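Local atomic coordinates of peptidase M3B, oligoendopeptidase F (PDB entry 2QR4), a protein that probably hydrolyses internal peptide bonds of short peptides, as a zinc-dependent metalloendopeptidase of family M3. Residues 206-211 and 459-464; 216-221 and 495-500; 443-448 and 469-474. All coordinates share one frame; numbering follows the deposited sequence.

Interaction 1: residues 206-211 and 459-464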
loop_
_atom_site.group_PDB
_atom_site.type_symbol
_atom_site.label_atom_id
_atom_site.label_comp_id
_atom_site.label_asym_id
_atom_site.label_seq_id
_atom_site.Cartn_x
_atom_site.Cartn_y
_atom_site.Cartn_z
ATOM N N GLN A 206 -11.024 14.840 3.950
ATOM C CA GLN A 206 -9.976 14.750 4.952
ATOM C C GLN A 206 -8.912 13.717 4.579
ATOM O O GLN A 206 -7.723 13.928 4.814
ATOM C CB GLN A 206 -10.567 14.368 6.302
ATOM C CG GLN A 206 -9.623 14.611 7.476
ATOM C CD GLN A 206 -10.100 13.910 8.732
ATOM O OE1 GLN A 206 -11.309 13.699 8.934
ATOM N NE2 GLN A 206 -9.158 13.536 9.583
ATOM N N PHE A 207 -9.335 12.599 4.000
ATOM C CA PHE A 207 -8.402 11.508 3.742
ATOM C C PHE A 207 -8.032 11.358 2.276
ATOM O O PHE A 207 -7.627 10.279 1.851
ATOM C CB PHE A 207 -8.915 10.177 4.317
ATOM C CG PHE A 207 -8.979 10.164 5.811
ATOM C CD1 PHE A 207 -7.925 9.685 6.559
ATOM C CD2 PHE A 207 -10.084 10.663 6.472
ATOM C CE1 PHE A 207 -7.974 9.686 7.940
ATOM C CE2 PHE A 207 -10.141 10.659 7.846
ATOM C CZ PHE A 207 -9.077 10.176 8.581
ATOM N N ARG A 208 -8.124 12.450 1.520
ATOM C CA ARG A 208 -7.889 12.392 0.077
ATOM C C ARG A 208 -6.446 12.054 -0.304
ATOM O O ARG A 208 -6.196 11.414 -1.332
ATOM C CB ARG A 208 -8.323 13.685 -0.586
ATOM C CG ARG A 208 -7.602 14.923 -0.104
ATOM C CD ARG A 208 -8.239 16.146 -0.742
ATOM N NE ARG A 208 -7.422 17.334 -0.584
ATOM C CZ ARG A 208 -7.259 17.980 0.566
ATOM N NH1 ARG A 208 -6.498 19.062 0.606
ATOM N NH2 ARG A 208 -7.856 17.552 1.674
ATOM N N ASN A 209 -5.508 12.490 0.524
ATOM C CA ASN A 209 -4.095 12.192 0.337
ATOM C C ASN A 209 -3.800 10.696 0.543
ATOM O O ASN A 209 -3.041 10.093 -0.206
ATOM C CB ASN A 209 -3.243 13.017 1.304
ATOM C CG ASN A 209 -3.420 14.519 1.127
ATOM O OD1 ASN A 209 -3.720 15.225 2.080
ATOM N ND2 ASN A 209 -3.207 15.012 -0.082
ATOM N N THR A 210 -4.413 10.098 1.559
ATOM C CA THR A 210 -4.230 8.675 1.830
ATOM C C THR A 210 -4.757 7.803 0.687
ATOM O O THR A 210 -4.061 6.910 0.196
ATOM C CB THR A 210 -4.912 8.293 3.144
ATOM O OG1 THR A 210 -4.363 9.104 4.185
ATOM C CG2 THR A 210 -4.693 6.808 3.474
ATOM N N PHE A 211 -5.977 8.089 0.252
ATOM C CA PHE A 211 -6.567 7.411 -0.892
ATOM C C PHE A 211 -5.808 7.626 -2.209
ATOM O O PHE A 211 -5.678 6.698 -3.007
ATOM C CB PHE A 211 -8.013 7.840 -1.047
ATOM C CG PHE A 211 -8.925 7.284 0.006
ATOM C CD1 PHE A 211 -9.011 5.913 0.215
ATOM C CD2 PHE A 211 -9.713 8.123 0.771
ATOM C CE1 PHE A 211 -9.874 5.388 1.165
ATOM C CE2 PHE A 211 -10.570 7.600 1.733
ATOM C CZ PHE A 211 -10.645 6.232 1.925
ATOM N N LEU A 459 0.142 11.788 -9.545
ATOM C CA LEU A 459 -1.253 11.688 -9.209
ATOM C C LEU A 459 -1.511 12.146 -7.780
ATOM O O LEU A 459 -1.967 11.368 -6.954
ATOM C CB LEU A 459 -1.680 10.240 -9.371
ATOM C CG LEU A 459 -2.319 9.853 -10.708
ATOM C CD1 LEU A 459 -1.792 10.652 -11.867
ATOM C CD2 LEU A 459 -2.185 8.373 -10.976
ATOM N N THR A 460 -1.250 13.412 -7.481
ATOM C CA THR A 460 -1.594 13.944 -6.158
ATOM C C THR A 460 -3.121 14.042 -5.992
ATOM O O THR A 460 -3.861 14.123 -6.987
ATOM C CB THR A 460 -1.013 15.352 -5.996
ATOM O OG1 THR A 460 -1.615 16.210 -6.973
ATOM C CG2 THR A 460 0.513 15.345 -6.208
ATOM N N SER A 461 -3.604 14.084 -4.754
ATOM C CA SER A 461 -5.031 14.328 -4.549
ATOM C C SER A 461 -5.519 15.600 -5.211
ATOM O O SER A 461 -6.657 15.647 -5.691
ATOM C CB SER A 461 -5.418 14.348 -3.073
ATOM O OG SER A 461 -4.657 15.289 -2.367
ATOM N N GLU A 462 -4.686 16.639 -5.229
ATOM C CA GLU A 462 -5.115 17.897 -5.853
ATOM C C GLU A 462 -5.377 17.659 -7.342
ATOM O O GLU A 462 -6.429 18.005 -7.855
ATOM C CB GLU A 462 -4.088 19.018 -5.658
ATOM C CG GLU A 462 -4.589 20.429 -6.088
ATOM C CD GLU A 462 -3.545 21.545 -5.840
ATOM O OE1 GLU A 462 -3.143 22.231 -6.813
ATOM O OE2 GLU A 462 -3.106 21.731 -4.676
ATOM N N TYR A 463 -4.415 17.054 -8.028
ATOM C CA TYR A 463 -4.540 16.834 -9.450
ATOM C C TYR A 463 -5.693 15.884 -9.772
ATOM O O TYR A 463 -6.429 16.083 -10.740
ATOM C CB TYR A 463 -3.246 16.256 -10.001
ATOM C CG TYR A 463 -3.269 16.096 -11.491
ATOM C CD1 TYR A 463 -3.458 17.197 -12.318
ATOM C CD2 TYR A 463 -3.116 14.851 -12.078
ATOM C CE1 TYR A 463 -3.475 17.063 -13.698
ATOM C CE2 TYR A 463 -3.129 14.704 -13.458
ATOM C CZ TYR A 463 -3.301 15.813 -14.263
ATOM O OH TYR A 463 -3.319 15.684 -15.634
ATOM N N LEU A 464 -5.841 14.846 -8.965
ATOM C CA LEU A 464 -6.913 13.858 -9.192
ATOM C C LEU A 464 -8.275 14.541 -9.046
ATOM O O LEU A 464 -9.179 14.349 -9.860
ATOM C CB LEU A 464 -6.789 12.701 -8.197
ATOM C CG LEU A 464 -6.341 11.275 -8.561
ATOM C CD1 LEU A 464 -5.823 11.087 -9.964
ATOM C CD2 LEU A 464 -5.364 10.769 -7.559
#
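The aliphatic stem of Arg208 overlaps the side chain of Ser461, whose CB lies 3.7 Å from Arg208 CG. The same CB also rests against the main chain, 3.5 Å from Arg208 O, so the serine meets both the backbone and the side chain of one residue. Arg208 CG stands between its own backbone N and carbonyl carbon (chi1 60°), and from there the chain runs extended to NE past the serine. Ser461 OG is 3.7 Å from Arg208 CG and 3.9 Å from Arg208 NE, oblique to the guanidinium. The guanidinium turns back to the preceding helix, where NH2 donates to the main-chain oxygen of Glu205. From the neighbouring position the Asn209 side chain reaches the serine hydroxyl, and the CA atoms of Asn209 and Ser461, 5.4 Å apart, are the nearest CA pair across the two segments. Two helix beginnings thus meet here in the largely helical fold of the M3 peptidases. Phe207 occupies the N-cap position of helix 208-228, at the break that follows helix 190-206, while Thr460 is the N-cap of helix 461-476. Thr460 OG1 accepts a hydrogen bond from Tyr463 N (3.1 Å, nearly straight at 166°), a side-chain cap on the first turn that fixes the helix start from which CB of Ser461 points toward Arg208. The two segments bury 128 Å² between them, side chains included. Segment 206-211 also faces the second subunit: Phe207 meets Phe207 of the second subunit, and Thr210 OG1 bonds to Asp160 of that subunit.

Interaction 2: residues 216-221 and 495-500; sequences GTHIKG and HFYYNY
His218 drives its imidazole from helix 208-228 into the bend of 495-500, and NE2 donates to Tyr498 O at 2.8 Å. The bond is nearly straight, 172° at the hydrogen. The acceptor lies in the plane of the ring, and the donor lies in the plane of the carbonyl, meeting it at a C=O...N angle of 146°. Tyr497 O is also close, 3.1 Å from His218 NE2, but the angle is too poor for a bond. On the adjoining ring carbon, His218 CD2 is 3.6 Å from Phe496 O, so successive carbonyls gather about the imidazole. Tyr497 covers one face, its CD1 4.1 Å from His218 CG, with the two ring planes oblique, at 50°. His218 reaches this far because CG is anti to the backbone N, carrying the ring outward from the helix. Around this shell, Tyr497 OH bonds to Thr214, one turn before His218 on helix 208-228, and the Tyr497 ring stacks on Phe153, while His222 meets the His218 ring edge-to-face. The bend itself follows a short 3-10 segment, and Tyr498 N bonds back to His495 O at 3.1 Å. A buried helix histidine that holds a main-chain carbonyl in this way tethers the connection before helix 503-520 to helix 208-228, within the helical fold of the M3 metallopeptidases.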
loop_
_atom_site.group_PDB
_atom_site.type_symbol
_atom_site.label_atom_id
_atom_site.label_comp_id
_atom_site.label_asym_id
_atom_site.label_seq_id
_atom_site.Cartn_x
_atom_site.Cartn_y
_atom_site.Cartn_z
ATOM N N GLY A 216 -3.038 5.526 -6.332
ATOM C CA GLY A 216 -1.773 5.741 -7.036
ATOM C C GLY A 216 -0.834 4.539 -7.065
ATOM O O GLY A 216 -0.296 4.179 -8.118
ATOM N N THR A 217 -0.633 3.902 -5.915
ATOM C CA THR A 217 0.205 2.703 -5.863
ATOM C C THR A 217 -0.371 1.582 -6.743
ATOM O O THR A 217 0.353 0.904 -7.481
ATOM C CB THR A 217 0.342 2.209 -4.428
ATOM O OG1 THR A 217 0.899 3.256 -3.614
ATOM C CG2 THR A 217 1.243 0.992 -4.387
ATOM N N HIS A 218 -1.687 1.411 -6.667
ATOM C CA HIS A 218 -2.386 0.370 -7.415
ATOM C C HIS A 218 -2.168 0.592 -8.894
ATOM O O HIS A 218 -1.861 -0.342 -9.634
ATOM C CB HIS A 218 -3.900 0.414 -7.123
ATOM C CG HIS A 218 -4.662 -0.708 -7.739
ATOM N ND1 HIS A 218 -4.534 -2.014 -7.305
ATOM C CD2 HIS A 218 -5.570 -0.727 -8.743
ATOM C CE1 HIS A 218 -5.331 -2.790 -8.021
ATOM N NE2 HIS A 218 -5.967 -2.036 -8.901
ATOM N N ILE A 219 -2.335 1.845 -9.312
ATOM C CA ILE A 219 -2.149 2.244 -10.708
ATOM C C ILE A 219 -0.699 2.057 -11.180
ATOM O O ILE A 219 -0.455 1.487 -12.247
ATOM C CB ILE A 219 -2.658 3.673 -10.908
ATOM C CG1 ILE A 219 -4.192 3.641 -10.985
ATOM C CG2 ILE A 219 -2.068 4.291 -12.142
ATOM C CD1 ILE A 219 -4.790 4.955 -10.702
ATOM N N LYS A 220 0.255 2.485 -10.356
ATOM C CA LYS A 220 1.665 2.219 -10.603
ATOM C C LYS A 220 1.977 0.742 -10.863
ATOM O O LYS A 220 2.763 0.423 -11.752
ATOM C CB LYS A 220 2.524 2.738 -9.441
ATOM C CG LYS A 220 3.089 4.089 -9.716
ATOM C CD LYS A 220 3.789 4.715 -8.503
ATOM C CE LYS A 220 3.915 6.215 -8.704
ATOM N NZ LYS A 220 4.158 6.508 -10.171
ATOM N N GLY A 221 1.369 -0.153 -10.092
ATOM C CA GLY A 221 1.591 -1.604 -10.272
ATOM C C GLY A 221 1.112 -2.123 -11.614
ATOM O O GLY A 221 1.797 -2.946 -12.239
ATOM N N HIS A 495 -14.197 0.206 -7.555
ATOM C CA HIS A 495 -13.902 -0.369 -8.863
ATOM C C HIS A 495 -12.605 0.116 -9.453
ATOM O O HIS A 495 -12.059 -0.530 -10.345
ATOM C CB HIS A 495 -15.048 -0.139 -9.838
ATOM C CG HIS A 495 -16.260 -0.949 -9.518
ATOM N ND1 HIS A 495 -17.295 -0.468 -8.743
ATOM C CD2 HIS A 495 -16.585 -2.224 -9.831
ATOM C CE1 HIS A 495 -18.216 -1.406 -8.614
ATOM N NE2 HIS A 495 -17.811 -2.479 -9.268
ATOM N N PHE A 496 -12.099 1.237 -8.948
ATOM C CA PHE A 496 -10.831 1.755 -9.445
ATOM C C PHE A 496 -9.669 0.902 -8.981
ATOM O O PHE A 496 -8.568 1.060 -9.494
ATOM C CB PHE A 496 -10.610 3.192 -9.004
ATOM C CG PHE A 496 -11.448 4.182 -9.739
ATOM C CD1 PHE A 496 -11.813 3.948 -11.063
ATOM C CD2 PHE A 496 -11.859 5.355 -9.121
ATOM C CE1 PHE A 496 -12.580 4.872 -11.760
ATOM C CE2 PHE A 496 -12.637 6.282 -9.808
ATOM C CZ PHE A 496 -12.989 6.042 -11.132
ATOM N N TYR A 497 -9.918 0.031 -7.996
ATOM C CA TYR A 497 -8.916 -0.944 -7.494
ATOM C C TYR A 497 -9.063 -2.329 -8.161
ATOM O O TYR A 497 -8.495 -3.326 -7.711
ATOM C CB TYR A 497 -9.004 -1.099 -5.960
ATOM C CG TYR A 497 -8.633 0.156 -5.207
ATOM C CD1 TYR A 497 -7.310 0.395 -4.818
ATOM C CD2 TYR A 497 -9.599 1.124 -4.906
ATOM C CE1 TYR A 497 -6.963 1.551 -4.129
ATOM C CE2 TYR A 497 -9.257 2.294 -4.218
ATOM C CZ TYR A 497 -7.940 2.494 -3.828
ATOM O OH TYR A 497 -7.591 3.649 -3.172
ATOM N N TYR A 498 -9.852 -2.392 -9.222
ATOM C CA TYR A 498 -9.875 -3.577 -10.060
ATOM C C TYR A 498 -8.865 -3.293 -11.160
ATOM O O TYR A 498 -7.808 -2.719 -10.895
ATOM C CB TYR A 498 -11.274 -3.806 -10.615
ATOM C CG TYR A 498 -12.262 -4.271 -9.561
ATOM C CD1 TYR A 498 -12.048 -4.004 -8.211
ATOM C CD2 TYR A 498 -13.410 -4.966 -9.910
ATOM C CE1 TYR A 498 -12.941 -4.421 -7.237
ATOM C CE2 TYR A 498 -14.317 -5.391 -8.938
ATOM C CZ TYR A 498 -14.070 -5.111 -7.607
ATOM O OH TYR A 498 -14.955 -5.529 -6.647
ATOM N N ASN A 499 -9.179 -3.656 -12.392
ATOM C CA ASN A 499 -8.216 -3.493 -13.475
ATOM C C ASN A 499 -8.942 -3.295 -14.810
ATOM O O ASN A 499 -9.074 -4.219 -15.610
ATOM C CB ASN A 499 -7.291 -4.725 -13.528
ATOM C CG ASN A 499 -6.059 -4.506 -14.391
ATOM O OD1 ASN A 499 -5.763 -3.382 -14.803
ATOM N ND2 ASN A 499 -5.336 -5.584 -14.674
ATOM N N TYR A 500 -9.427 -2.092 -15.044
ATOM C CA TYR A 500 -10.197 -1.837 -16.244
ATOM C C TYR A 500 -11.425 -2.740 -16.313
ATOM O O TYR A 500 -11.645 -3.464 -17.281
ATOM C CB TYR A 500 -9.317 -2.029 -17.466
ATOM C CG TYR A 500 -8.413 -0.855 -17.721
ATOM C CD1 TYR A 500 -8.893 0.292 -18.340
ATOM C CD2 TYR A 500 -7.081 -0.888 -17.352
ATOM C CE1 TYR A 500 -8.071 1.365 -18.579
ATOM C CE2 TYR A 500 -6.249 0.184 -17.598
ATOM C CZ TYR A 500 -6.750 1.308 -18.213
ATOM O OH TYR A 500 -5.924 2.381 -18.475
#

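Interaction 3: residues 443-448 and 469-474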
loop_
_atom_site.group_PDB
_atom_site.type_symbol
_atom_site.label_atom_id
_atom_site.label_comp_id
_atom_site.label_asym_id
_atom_site.label_seq_id
_atom_site.Cartn_x
_atom_site.Cartn_y
_atom_site.Cartn_z
ATOM N N ALA A 443 -14.896 4.882 -16.416
ATOM C CA ALA A 443 -13.956 4.213 -17.310
ATOM C C ALA A 443 -12.985 5.203 -17.915
ATOM O O ALA A 443 -11.804 4.888 -18.118
ATOM C CB ALA A 443 -14.674 3.422 -18.408
ATOM N N GLU A 444 -13.492 6.397 -18.203
ATOM C CA GLU A 444 -12.678 7.469 -18.760
ATOM C C GLU A 444 -11.656 7.955 -17.732
ATOM O O GLU A 444 -10.491 8.172 -18.069
ATOM C CB GLU A 444 -13.553 8.628 -19.262
ATOM C CG GLU A 444 -12.775 9.693 -20.073
ATOM C CD GLU A 444 -13.679 10.743 -20.747
ATOM O OE1 GLU A 444 -14.918 10.579 -20.787
ATOM O OE2 GLU A 444 -13.144 11.742 -21.254
ATOM N N PHE A 445 -12.085 8.102 -16.478
ATOM C CA PHE A 445 -11.172 8.526 -15.424
ATOM C C PHE A 445 -10.138 7.446 -15.147
ATOM O O PHE A 445 -8.952 7.733 -14.976
ATOM C CB PHE A 445 -11.920 8.895 -14.147
ATOM C CG PHE A 445 -11.105 9.719 -13.190
ATOM C CD1 PHE A 445 -10.710 11.004 -13.528
ATOM C CD2 PHE A 445 -10.724 9.204 -11.951
ATOM C CE1 PHE A 445 -9.946 11.765 -12.653
ATOM C CE2 PHE A 445 -9.969 9.959 -11.065
ATOM C CZ PHE A 445 -9.577 11.241 -11.414
ATOM N N GLU A 446 -10.569 6.195 -15.116
ATOM C CA GLU A 446 -9.614 5.114 -14.882
ATOM C C GLU A 446 -8.494 5.154 -15.904
ATOM O O GLU A 446 -7.318 5.078 -15.553
ATOM C CB GLU A 446 -10.284 3.747 -14.879
ATOM C CG GLU A 446 -9.317 2.596 -14.667
ATOM C CD GLU A 446 -10.021 1.267 -14.353
ATOM O OE1 GLU A 446 -11.214 1.114 -14.694
ATOM O OE2 GLU A 446 -9.372 0.370 -13.766
ATOM N N HIS A 447 -8.853 5.308 -17.174
ATOM C CA HIS A 447 -7.842 5.322 -18.215
ATOM C C HIS A 447 -6.961 6.556 -18.084
ATOM O O HIS A 447 -5.741 6.473 -18.240
ATOM C CB HIS A 447 -8.465 5.242 -19.608
ATOM C CG HIS A 447 -7.477 4.918 -20.681
ATOM N ND1 HIS A 447 -7.412 5.610 -21.871
ATOM C CD2 HIS A 447 -6.498 3.984 -20.735
ATOM C CE1 HIS A 447 -6.447 5.108 -22.620
ATOM N NE2 HIS A 447 -5.876 4.120 -21.954
ATOM N N PHE A 448 -7.586 7.697 -17.796
ATOM C CA PHE A 448 -6.866 8.963 -17.591
ATOM C C PHE A 448 -5.789 8.823 -16.505
ATOM O O PHE A 448 -4.667 9.282 -16.681
ATOM C CB PHE A 448 -7.863 10.078 -17.261
ATOM C CG PHE A 448 -7.235 11.348 -16.743
ATOM C CD1 PHE A 448 -6.802 12.333 -17.617
ATOM C CD2 PHE A 448 -7.110 11.569 -15.375
ATOM C CE1 PHE A 448 -6.250 13.520 -17.140
ATOM C CE2 PHE A 448 -6.540 12.752 -14.886
ATOM C CZ PHE A 448 -6.119 13.732 -15.774
ATOM N N GLY A 469 -13.267 16.647 -10.844
ATOM C CA GLY A 469 -14.217 17.762 -10.919
ATOM C C GLY A 469 -14.534 18.202 -12.342
ATOM O O GLY A 469 -15.701 18.423 -12.687
ATOM N N LYS A 470 -13.510 18.324 -13.185
ATOM C CA LYS A 470 -13.739 18.791 -14.560
ATOM C C LYS A 470 -14.514 17.783 -15.395
ATOM O O LYS A 470 -15.411 18.155 -16.157
ATOM C CB LYS A 470 -12.422 19.144 -15.254
ATOM C CG LYS A 470 -11.910 20.514 -14.873
ATOM C CD LYS A 470 -10.405 20.656 -15.065
ATOM C CE LYS A 470 -9.952 22.016 -14.506
ATOM N NZ LYS A 470 -8.682 22.466 -15.119
ATOM N N LEU A 471 -14.167 16.509 -15.236
ATOM C CA LEU A 471 -14.786 15.429 -15.997
ATOM C C LEU A 471 -16.255 15.336 -15.600
ATOM O O LEU A 471 -17.133 15.143 -16.444
ATOM C CB LEU A 471 -14.065 14.103 -15.714
ATOM C CG LEU A 471 -14.491 12.839 -16.462
ATOM C CD1 LEU A 471 -14.147 12.934 -17.931
ATOM C CD2 LEU A 471 -13.828 11.612 -15.853
ATOM N N ASN A 472 -16.524 15.512 -14.313
ATOM C CA ASN A 472 -17.895 15.465 -13.830
ATOM C C ASN A 472 -18.756 16.552 -14.473
ATOM O O ASN A 472 -19.891 16.294 -14.879
ATOM C CB ASN A 472 -17.940 15.584 -12.307
ATOM C CG ASN A 472 -19.222 15.011 -11.720
ATOM O OD1 ASN A 472 -19.411 13.801 -11.661
ATOM N ND2 ASN A 472 -20.102 15.881 -11.284
ATOM N N ALA A 473 -18.201 17.756 -14.581
ATOM C CA ALA A 473 -18.920 18.909 -15.124
ATOM C C ALA A 473 -19.158 18.724 -16.609
ATOM O O ALA A 473 -20.208 19.111 -17.121
ATOM C CB ALA A 473 -18.132 20.212 -14.862
ATOM N N LYS A 474 -18.176 18.133 -17.294
ATOM C CA LYS A 474 -18.297 17.810 -18.716
ATOM C C LYS A 474 -19.460 16.838 -18.932
ATOM O O LYS A 474 -20.254 16.995 -19.854
ATOM C CB LYS A 474 -16.995 17.172 -19.232
ATOM C CG LYS A 474 -16.983 16.855 -20.740
ATOM C CD LYS A 474 -15.643 16.265 -21.244
ATOM C CE LYS A 474 -15.593 14.741 -21.012
ATOM N NZ LYS A 474 -14.449 14.040 -21.699
#
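Leu471 fills the gap between helices 418-454 and 461-476, its two methyls parting to touch consecutive residues of the facing helix. CD2 packs 3.7 Å from Phe445 CB and 3.9 Å from Phe445 CD1, crossing the phenylalanine obliquely at the root of its ring. CD1 goes to Glu444, lying 3.6 Å from the carboxylate carbon CD. The leucine spans the distance because CG is anti to the backbone N (chi1 -177°), which sends both branches outward. Phe445 belongs to the buried side, where its ring meets Tyr468 edge-to-face and also packs on Trp490. The segment axes run nearly antiparallel, at 150°, and stay 11.1 Å apart at their closest, so side chains rather than backbones make the contact.

One turn after Leu471, on the partly exposed side, the packing gives way to charge. Lys474 bends at chi3 to bring NZ within 2.7 Å of Glu444 OE2, in a hydrogen-bonded salt bridge. The ammonium approaches the syn side of that oxygen, 19° out of the carboxylate plane, and the two side chains come from opposite directions. Both ends have further partners: Asn257 accepts from Lys474 NZ and donates to Glu444 OE1, which Tyr475 OH also meets. Bonds to both oxygens should hold the carboxylate against rotation, while Leu471 CD1 lies against its carbon. With a lysine and an amide donor so near, Glu444 would be expected to remain ionised, so that a charged pair borders the apolar contact of Leu471 with Phe445.

Following the chain from the N terminus, the first segments used lie on helix 208-228, whose start serves interaction 1 and whose middle serves interaction 2. The chain then travels about 190 residues to helix 418-454 and turns into helix 461-476. Interaction 1 closes its loop at the beginning of that second helix, interaction 3 joins the two helices across the short turn, and interaction 2 closes last, at 495-500. Interactions 1 and 2 cross, as do 1 and 3, whereas 3 is nested inside the loop of 2. Tyr500 N, 2.8 Å from Glu446 OE2, probably bonds 2 to 3, and Leu464 packs on Phe445 between 1 and 3.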